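Local coordinates for dipeptide transport protein DPPA (Bacillus subtilis, PDB 1HI9) that hydrolyses N-terminal residues from peptides containing D-amino acids, using two zinc ions per subunit inside the central chamber of a self-compartmentalizing homodecamer, at residues Ser6-Gly11 with Gly102-Ala107; Gly142-Pro147 with Asp253-Tyr258. All coordinates share one frame; numbering follows the deposited sequence.

Contact 1 of 2, residues Ser6-Gly11 with Gly102-Ala107; sequences SVDMEG and GYHARA. With ZN (zinc ion), chain F; ZN (zinc ion), chain G.
His104 holds CG between its backbone N and carbonyl carbon (chi1 52°), and Glu10 holds CG beside its own N and then bends at CD (chi2 81°). The two side chains lie side by side and point the same way, and each ends at a zinc ion. His104 NE2 binds one zinc at 1.9 Å; Glu10 OE1 binds the other at 2.3 Å. Asp8 bridges the pair, OD2 on the histidine's zinc and OD1 on the glutamate's, and a water reaches both metals. Glu133 completes the zinc of His104 and His60 that of Glu10 in this dinuclear M55 site. On the other ring nitrogen, His104 ND1 donates almost straight to Ala105 O (3.0 Å), in the ring plane, and together with the zinc bond this holds the imidazole against rotation. At the strand end Tyr103 OH and Ser6 OG share a hydrogen bond of 2.7 Å, Ser6 OG lying in the plane of the Tyr103 ring, at its edge. Gly11 N donates to Gly102 O (2.9 Å) from above the carbonyl plane; a CB on either glycine would clash. The site sits where neighbouring parallel strands 2-7 and 97-103 run out into loops, helix 28-48 packing on Val7 and Met9 and helix 155-162 on Ala105.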
ATOM      1  N   SER A   6      24.868  27.038 -14.961  1.00 40.16           N
ATOM      2  CA  SER A   6      24.616  25.978 -13.999  1.00 37.02           C
ATOM      3  C   SER A   6      23.296  26.366 -13.369  1.00 36.87           C
ATOM      4  O   SER A   6      23.190  27.430 -12.754  1.00 37.29           O
ATOM      5  CB  SER A   6      25.705  25.931 -12.936  1.00 35.98           C
ATOM      6  OG  SER A   6      25.388  24.970 -11.942  1.00 34.98           O
ATOM      7  N   VAL A   7      22.284  25.517 -13.526  1.00 35.72           N
ATOM      8  CA  VAL A   7      20.974  25.823 -12.972  1.00 35.48           C
ATOM      9  C   VAL A   7      20.517  24.877 -11.866  1.00 36.38           C
ATOM     10  O   VAL A   7      20.333  23.681 -12.093  1.00 36.11           O
ATOM     11  CB  VAL A   7      19.883  25.822 -14.071  1.00 34.98           C
ATOM     12  CG1 VAL A   7      18.599  26.435 -13.522  1.00 32.75           C
ATOM     13  CG2 VAL A   7      20.366  26.589 -15.292  1.00 33.25           C
ATOM     14  N   ASP A   8      20.332  25.434 -10.670  1.00 35.87           N
ATOM     15  CA  ASP A   8      19.855  24.680  -9.518  1.00 35.08           C
ATOM     16  C   ASP A   8      18.366  25.015  -9.384  1.00 34.72           C
ATOM     17  O   ASP A   8      17.836  25.808 -10.168  1.00 34.21           O
ATOM     18  CB  ASP A   8      20.610  25.109  -8.255  1.00 35.97           C
ATOM     19  CG  ASP A   8      20.754  23.984  -7.251  1.00 35.71           C
ATOM     20  OD1 ASP A   8      20.141  22.917  -7.447  1.00 37.16           O
ATOM     21  OD2 ASP A   8      21.482  24.167  -6.257  1.00 36.46           O
ATOM     22  N   MET A   9      17.694  24.436  -8.394  1.00 33.39           N
ATOM     23  CA  MET A   9      16.255  24.686  -8.222  1.00 32.44           C
ATOM     24  C   MET A   9      15.794  25.464  -6.997  1.00 31.94           C
ATOM     25  O   MET A   9      14.882  26.279  -7.100  1.00 32.36           O
ATOM     26  CB  MET A   9      15.491  23.364  -8.216  1.00 32.87           C
ATOM     27  CG  MET A   9      14.701  23.099  -9.469  1.00 36.86           C
ATOM     28  SD  MET A   9      13.622  21.705  -9.269  1.00 36.52           S
ATOM     29  CE  MET A   9      12.068  22.417  -9.684  1.00 34.83           C
ATOM     30  N   GLU A  10      16.390  25.191  -5.838  1.00 30.55           N
ATOM     31  CA  GLU A  10      15.970  25.841  -4.603  1.00 30.90           C
ATOM     32  C   GLU A  10      15.912  27.359  -4.671  1.00 29.39           C
ATOM     33  O   GLU A  10      15.078  27.985  -4.018  1.00 28.51           O
ATOM     34  CB  GLU A  10      16.867  25.422  -3.440  1.00 32.89           C
ATOM     35  CG  GLU A  10      16.717  23.968  -3.023  1.00 35.81           C
ATOM     36  CD  GLU A  10      17.497  23.012  -3.907  1.00 34.85           C
ATOM     37  OE1 GLU A  10      18.135  23.480  -4.870  1.00 35.23           O
ATOM     38  OE2 GLU A  10      17.477  21.792  -3.632  1.00 36.69           O
ATOM     39  N   GLY A  11      16.797  27.945  -5.462  1.00 28.97           N
ATOM     40  CA  GLY A  11      16.825  29.383  -5.588  1.00 29.14           C
ATOM     41  C   GLY A  11      15.943  29.933  -6.690  1.00 31.74           C
ATOM     42  O   GLY A  11      15.869  31.142  -6.870  1.00 32.27           O
ATOM     43  N   GLY A 102      19.286  30.015  -9.969  1.00 34.73           N
ATOM     44  CA  GLY A 102      18.519  29.265  -8.999  1.00 34.11           C
ATOM     45  C   GLY A 102      19.343  28.735  -7.846  1.00 34.24           C
ATOM     46  O   GLY A 102      19.025  27.687  -7.276  1.00 32.61           O
ATOM     47  N   TYR A 103      20.411  29.448  -7.502  1.00 33.23           N
ATOM     48  CA  TYR A 103      21.250  29.023  -6.397  1.00 33.13           C
ATOM     49  C   TYR A 103      20.661  29.383  -5.040  1.00 32.79           C
ATOM     50  O   TYR A 103      19.756  30.216  -4.921  1.00 31.64           O
ATOM     51  CB  TYR A 103      22.655  29.598  -6.554  1.00 33.39           C
ATOM     52  CG  TYR A 103      23.562  28.699  -7.376  1.00 33.86           C
ATOM     53  CD1 TYR A 103      23.147  28.195  -8.607  1.00 33.61           C
ATOM     54  CD2 TYR A 103      24.817  28.337  -6.913  1.00 33.00           C
ATOM     55  CE1 TYR A 103      23.966  27.344  -9.352  1.00 34.03           C
ATOM     56  CE2 TYR A 103      25.643  27.491  -7.649  1.00 34.85           C
ATOM     57  CZ  TYR A 103      25.215  26.997  -8.860  1.00 34.23           C
ATOM     58  OH  TYR A 103      26.032  26.146  -9.559  1.00 33.00           O
ATOM     59  N   HIS A 104      21.191  28.733  -4.013  1.00 33.99           N
ATOM     60  CA  HIS A 104      20.726  28.926  -2.642  1.00 33.47           C
ATOM     61  C   HIS A 104      21.901  29.079  -1.701  1.00 32.55           C
ATOM     62  O   HIS A 104      23.036  28.851  -2.085  1.00 32.60           O
ATOM     63  CB  HIS A 104      19.883  27.714  -2.220  1.00 31.65           C
ATOM     64  CG  HIS A 104      20.581  26.408  -2.442  1.00 29.86           C
ATOM     65  ND1 HIS A 104      21.569  25.936  -1.605  1.00 30.64           N
ATOM     66  CD2 HIS A 104      20.472  25.500  -3.442  1.00 29.75           C
ATOM     67  CE1 HIS A 104      22.038  24.793  -2.073  1.00 26.90           C
ATOM     68  NE2 HIS A 104      21.388  24.508  -3.187  1.00 31.53           N
ATOM     69  N   ALA A 105      21.601  29.450  -0.460  1.00 33.21           N
ATOM     70  CA  ALA A 105      22.612  29.640   0.561  1.00 32.60           C
ATOM     71  C   ALA A 105      23.229  28.311   0.975  1.00 32.83           C
ATOM     72  O   ALA A 105      22.586  27.247   0.878  1.00 31.25           O
ATOM     73  CB  ALA A 105      21.996  30.318   1.758  1.00 31.78           C
ATOM     74  N   ARG A 106      24.478  28.374   1.437  1.00 32.43           N
ATOM     75  CA  ARG A 106      25.195  27.175   1.884  1.00 32.49           C
ATOM     76  C   ARG A 106      24.606  26.700   3.210  1.00 31.77           C
ATOM     77  O   ARG A 106      23.912  27.449   3.899  1.00 32.41           O
ATOM     78  CB  ARG A 106      26.701  27.468   2.024  1.00 33.74           C
ATOM     79  CG  ARG A 106      27.093  28.577   3.029  1.00 35.12           C
ATOM     80  CD  ARG A 106      28.597  28.860   2.966  1.00 37.46           C
ATOM     81  NE  ARG A 106      29.028  30.023   3.750  1.00 39.72           N
ATOM     82  CZ  ARG A 106      29.363  29.993   5.037  1.00 39.06           C
ATOM     83  NH1 ARG A 106      29.326  28.854   5.722  1.00 38.59           N
ATOM     84  NH2 ARG A 106      29.740  31.112   5.634  1.00 38.93           N
ATOM     85  N   ALA A 107      24.879  25.452   3.560  1.00 32.26           N
ATOM     86  CA  ALA A 107      24.370  24.851   4.791  1.00 32.30           C
ATOM     87  C   ALA A 107      24.717  25.630   6.055  1.00 32.08           C
ATOM     88  O   ALA A 107      25.723  26.335   6.105  1.00 32.29           O
ATOM     89  CB  ALA A 107      24.899  23.428   4.915  1.00 33.04           C
TER
HETATM   90 ZN    ZN F 300      21.957  23.265  -4.519  1.00 31.80          ZN
HETATM   91 ZN    ZN G 301      19.433  21.745  -5.617  1.00 56.24          ZN
HETATM   92  O   HOH W   1      17.304  32.144  -9.569  1.00 24.75           O
HETATM   93  O   HOH W   2      21.588  21.202  -4.371  1.00 28.83           O

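Contact 2 of 2, residues Gly142-Pro147 with Asp253-Tyr258; sequences GYYDVP and DMLEAY
Tyr143 and Leu255 carry most of a small, mainly apolar contact between two helix ends: helix 133-143 finishes here in a Schellman motif, and helix 254-268 starts here behind an N-cap aspartate. Tyr143 has CG anti to its backbone N (chi1 -179°), and its ring lies against Leu255. The two side chains cross at about a right angle, and Leu255 CG lies over one face of the ring in a CH-pi contact, 3.9 Å from the centroid and shifted toward the rim. Leu255 CD1 reaches Tyr143 CE2 at 3.6 Å, while Leu255 CD2 lies beside Tyr143 CD2.

Tyr144 approaches the leucine with its far end: its OH is 3.5 Å from Leu255 CD1, and its CE1 is near Leu255 CD2. Tyr143 CD2 lies over the centre of the Tyr144 ring; the two methyls of Leu255 touch both tyrosines. An alanine in place of Leu255 would probably open a gap between the two tyrosines and the helix, leaving the Tyr143 ring without its CH-pi partner and freer to turn.

Elsewhere round Tyr143, Met254 CB lies near CD1, and the Met254 side chain then leads away to Leu136 and Tyr139 of helix 133-143. Asp145, with positive phi, is the C-prime residue of the Schellman turn: Asp145 N donates to Gly142 O, and Val146 N to the carbonyl of the residue before Gly142. At the other helix end Asp253 CB lies 4.1 Å from Tyr143 CE1, while Asp253 OD2 accepts from Glu256 N at 3.2 Å, met from above the carboxylate plane.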
ATOM      1  N   GLY A 142      37.256  28.700 -11.500  1.00 40.92           N
ATOM      2  CA  GLY A 142      38.538  29.370 -11.402  1.00 42.07           C
ATOM      3  C   GLY A 142      39.674  28.535 -11.959  1.00 42.99           C
ATOM      4  O   GLY A 142      40.593  29.060 -12.585  1.00 42.70           O
ATOM      5  N   TYR A 143      39.610  27.229 -11.728  1.00 43.29           N
ATOM      6  CA  TYR A 143      40.628  26.315 -12.220  1.00 43.54           C
ATOM      7  C   TYR A 143      40.788  26.467 -13.725  1.00 43.78           C
ATOM      8  O   TYR A 143      41.879  26.298 -14.253  1.00 43.38           O
ATOM      9  CB  TYR A 143      40.238  24.874 -11.908  1.00 44.03           C
ATOM     10  CG  TYR A 143      41.257  23.864 -12.376  1.00 44.59           C
ATOM     11  CD1 TYR A 143      42.377  23.571 -11.608  1.00 43.94           C
ATOM     12  CD2 TYR A 143      41.110  23.226 -13.616  1.00 45.21           C
ATOM     13  CE1 TYR A 143      43.340  22.663 -12.059  1.00 45.15           C
ATOM     14  CE2 TYR A 143      42.064  22.318 -14.082  1.00 44.57           C
ATOM     15  CZ  TYR A 143      43.180  22.039 -13.292  1.00 45.29           C
ATOM     16  OH  TYR A 143      44.125  21.132 -13.732  1.00 44.52           O
ATOM     17  N   TYR A 144      39.692  26.772 -14.415  1.00 45.38           N
ATOM     18  CA  TYR A 144      39.730  26.941 -15.861  1.00 46.56           C
ATOM     19  C   TYR A 144      39.847  28.406 -16.247  1.00 47.06           C
ATOM     20  O   TYR A 144      39.696  28.756 -17.413  1.00 47.57           O
ATOM     21  CB  TYR A 144      38.475  26.346 -16.509  1.00 46.81           C
ATOM     22  CG  TYR A 144      38.375  24.836 -16.394  1.00 48.40           C
ATOM     23  CD1 TYR A 144      37.571  24.238 -15.413  1.00 47.79           C
ATOM     24  CD2 TYR A 144      39.080  24.002 -17.266  1.00 47.40           C
ATOM     25  CE1 TYR A 144      37.472  22.851 -15.306  1.00 47.61           C
ATOM     26  CE2 TYR A 144      38.988  22.614 -17.166  1.00 48.22           C
ATOM     27  CZ  TYR A 144      38.181  22.048 -16.186  1.00 48.52           C
ATOM     28  OH  TYR A 144      38.088  20.683 -16.096  1.00 49.37           O
ATOM     29  N   ASP A 145      40.123  29.255 -15.261  1.00 48.03           N
ATOM     30  CA  ASP A 145      40.255  30.688 -15.488  1.00 48.90           C
ATOM     31  C   ASP A 145      38.989  31.307 -16.037  1.00 47.54           C
ATOM     32  O   ASP A 145      39.038  32.255 -16.820  1.00 47.58           O
ATOM     33  CB  ASP A 145      41.418  30.981 -16.431  1.00 50.76           C
ATOM     34  CG  ASP A 145      42.731  31.033 -15.706  1.00 53.83           C
ATOM     35  OD1 ASP A 145      42.908  31.969 -14.890  1.00 54.42           O
ATOM     36  OD2 ASP A 145      43.579  30.136 -15.938  1.00 55.74           O
ATOM     37  N   VAL A 146      37.853  30.761 -15.626  1.00 45.78           N
ATOM     38  CA  VAL A 146      36.577  31.282 -16.068  1.00 43.89           C
ATOM     39  C   VAL A 146      35.945  31.995 -14.896  1.00 43.53           C
ATOM     40  O   VAL A 146      35.842  31.450 -13.805  1.00 43.98           O
ATOM     41  CB  VAL A 146      35.648  30.169 -16.552  1.00 42.49           C
ATOM     42  CG1 VAL A 146      34.310  30.757 -16.937  1.00 41.16           C
ATOM     43  CG2 VAL A 146      36.280  29.450 -17.734  1.00 41.55           C
ATOM     44  N   PRO A 147      35.542  33.248 -15.103  1.00 43.86           N
ATOM     45  CA  PRO A 147      34.914  34.046 -14.046  1.00 43.10           C
ATOM     46  C   PRO A 147      33.403  33.838 -13.935  1.00 42.77           C
ATOM     47  O   PRO A 147      32.718  33.602 -14.930  1.00 41.97           O
ATOM     48  CB  PRO A 147      35.263  35.469 -14.453  1.00 44.02           C
ATOM     49  CG  PRO A 147      35.183  35.389 -15.963  1.00 43.70           C
ATOM     50  CD  PRO A 147      35.891  34.087 -16.267  1.00 43.43           C
ATOM     51  N   ASP A 253      44.695  18.848  -6.940  1.00 48.90           N
ATOM     52  CA  ASP A 253      44.184  20.062  -7.565  1.00 47.60           C
ATOM     53  C   ASP A 253      42.697  20.226  -7.256  1.00 46.56           C
ATOM     54  O   ASP A 253      42.077  19.349  -6.652  1.00 44.44           O
ATOM     55  CB  ASP A 253      44.382  20.016  -9.072  1.00 50.29           C
ATOM     56  CG  ASP A 253      44.012  18.677  -9.657  1.00 52.42           C
ATOM     57  OD1 ASP A 253      44.858  17.762  -9.642  1.00 56.30           O
ATOM     58  OD2 ASP A 253      42.867  18.526 -10.113  1.00 54.82           O
ATOM     59  N   MET A 254      42.124  21.350  -7.677  1.00 44.97           N
ATOM     60  CA  MET A 254      40.713  21.614  -7.412  1.00 42.36           C
ATOM     61  C   MET A 254      39.805  20.546  -8.024  1.00 41.97           C
ATOM     62  O   MET A 254      38.787  20.183  -7.440  1.00 41.21           O
ATOM     63  CB  MET A 254      40.329  22.996  -7.946  1.00 41.96           C
ATOM     64  CG  MET A 254      38.974  23.508  -7.465  1.00 40.63           C
ATOM     65  SD  MET A 254      38.833  23.563  -5.664  1.00 40.77           S
ATOM     66  CE  MET A 254      37.129  22.938  -5.467  1.00 40.86           C
ATOM     67  N   LEU A 255      40.177  20.039  -9.195  1.00 40.36           N
ATOM     68  CA  LEU A 255      39.370  19.024  -9.839  1.00 40.70           C
ATOM     69  C   LEU A 255      39.280  17.741  -9.007  1.00 41.79           C
ATOM     70  O   LEU A 255      38.208  17.140  -8.902  1.00 43.19           O
ATOM     71  CB  LEU A 255      39.905  18.710 -11.234  1.00 38.22           C
ATOM     72  CG  LEU A 255      39.955  19.883 -12.217  1.00 39.58           C
ATOM     73  CD1 LEU A 255      40.144  19.335 -13.619  1.00 37.31           C
ATOM     74  CD2 LEU A 255      38.673  20.713 -12.164  1.00 38.75           C
ATOM     75  N   GLU A 256      40.395  17.318  -8.417  1.00 40.46           N
ATOM     76  CA  GLU A 256      40.385  16.115  -7.599  1.00 39.47           C
ATOM     77  C   GLU A 256      39.618  16.400  -6.308  1.00 38.54           C
ATOM     78  O   GLU A 256      38.925  15.530  -5.761  1.00 38.45           O
ATOM     79  CB  GLU A 256      41.810  15.665  -7.258  1.00 40.22           C
ATOM     80  CG  GLU A 256      41.895  14.193  -6.887  1.00 41.94           C
ATOM     81  CD  GLU A 256      43.201  13.812  -6.205  1.00 45.32           C
ATOM     82  OE1 GLU A 256      43.591  12.620  -6.291  1.00 45.20           O
ATOM     83  OE2 GLU A 256      43.833  14.692  -5.572  1.00 47.40           O
ATOM     84  N   ALA A 257      39.736  17.632  -5.828  1.00 37.27           N
ATOM     85  CA  ALA A 257      39.060  18.035  -4.603  1.00 37.10           C
ATOM     86  C   ALA A 257      37.551  17.987  -4.817  1.00 36.45           C
ATOM     87  O   ALA A 257      36.808  17.582  -3.925  1.00 35.11           O
ATOM     88  CB  ALA A 257      39.485  19.451  -4.205  1.00 35.64           C
ATOM     89  N   TYR A 258      37.112  18.381  -6.008  1.00 34.80           N
ATOM     90  CA  TYR A 258      35.692  18.386  -6.308  1.00 35.82           C
ATOM     91  C   TYR A 258      35.151  16.968  -6.313  1.00 35.57           C
ATOM     92  O   TYR A 258      34.141  16.668  -5.670  1.00 35.80           O
ATOM     93  CB  TYR A 258      35.422  19.051  -7.662  1.00 37.15           C
ATOM     94  CG  TYR A 258      33.964  19.401  -7.867  1.00 37.81           C
ATOM     95  CD1 TYR A 258      33.403  20.520  -7.261  1.00 38.78           C
ATOM     96  CD2 TYR A 258      33.139  18.589  -8.631  1.00 39.88           C
ATOM     97  CE1 TYR A 258      32.050  20.822  -7.409  1.00 39.65           C
ATOM     98  CE2 TYR A 258      31.787  18.879  -8.787  1.00 41.98           C
ATOM     99  CZ  TYR A 258      31.250  19.998  -8.171  1.00 41.14           C
ATOM    100  OH  TYR A 258      29.914  20.283  -8.321  1.00 42.51           O
TER

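In the fold
From the N terminus, strand 2-7 delivers the first half of contact 1, and the chain then makes helix 28-48 and strands 53-58 and 76-80 before strand 97-103 returns to close it. Contact 2 opens only afterwards, at the end of helix 133-143, and closes after 105 intervening residues where helix 254-268 begins; the two loops follow in series, neither nested nor crossed. Contact 1 joins adjacent strands of the mixed sheet, whereas contact 2 ties two helices together near the surface. Their centres are about 19 Å apart and they do not touch. Helix 133-143 runs between them, with the zinc ligand Glu133 at its start; its Asn137 bonds Tyr103 OH through ND2 and Tyr258 OH through OD1.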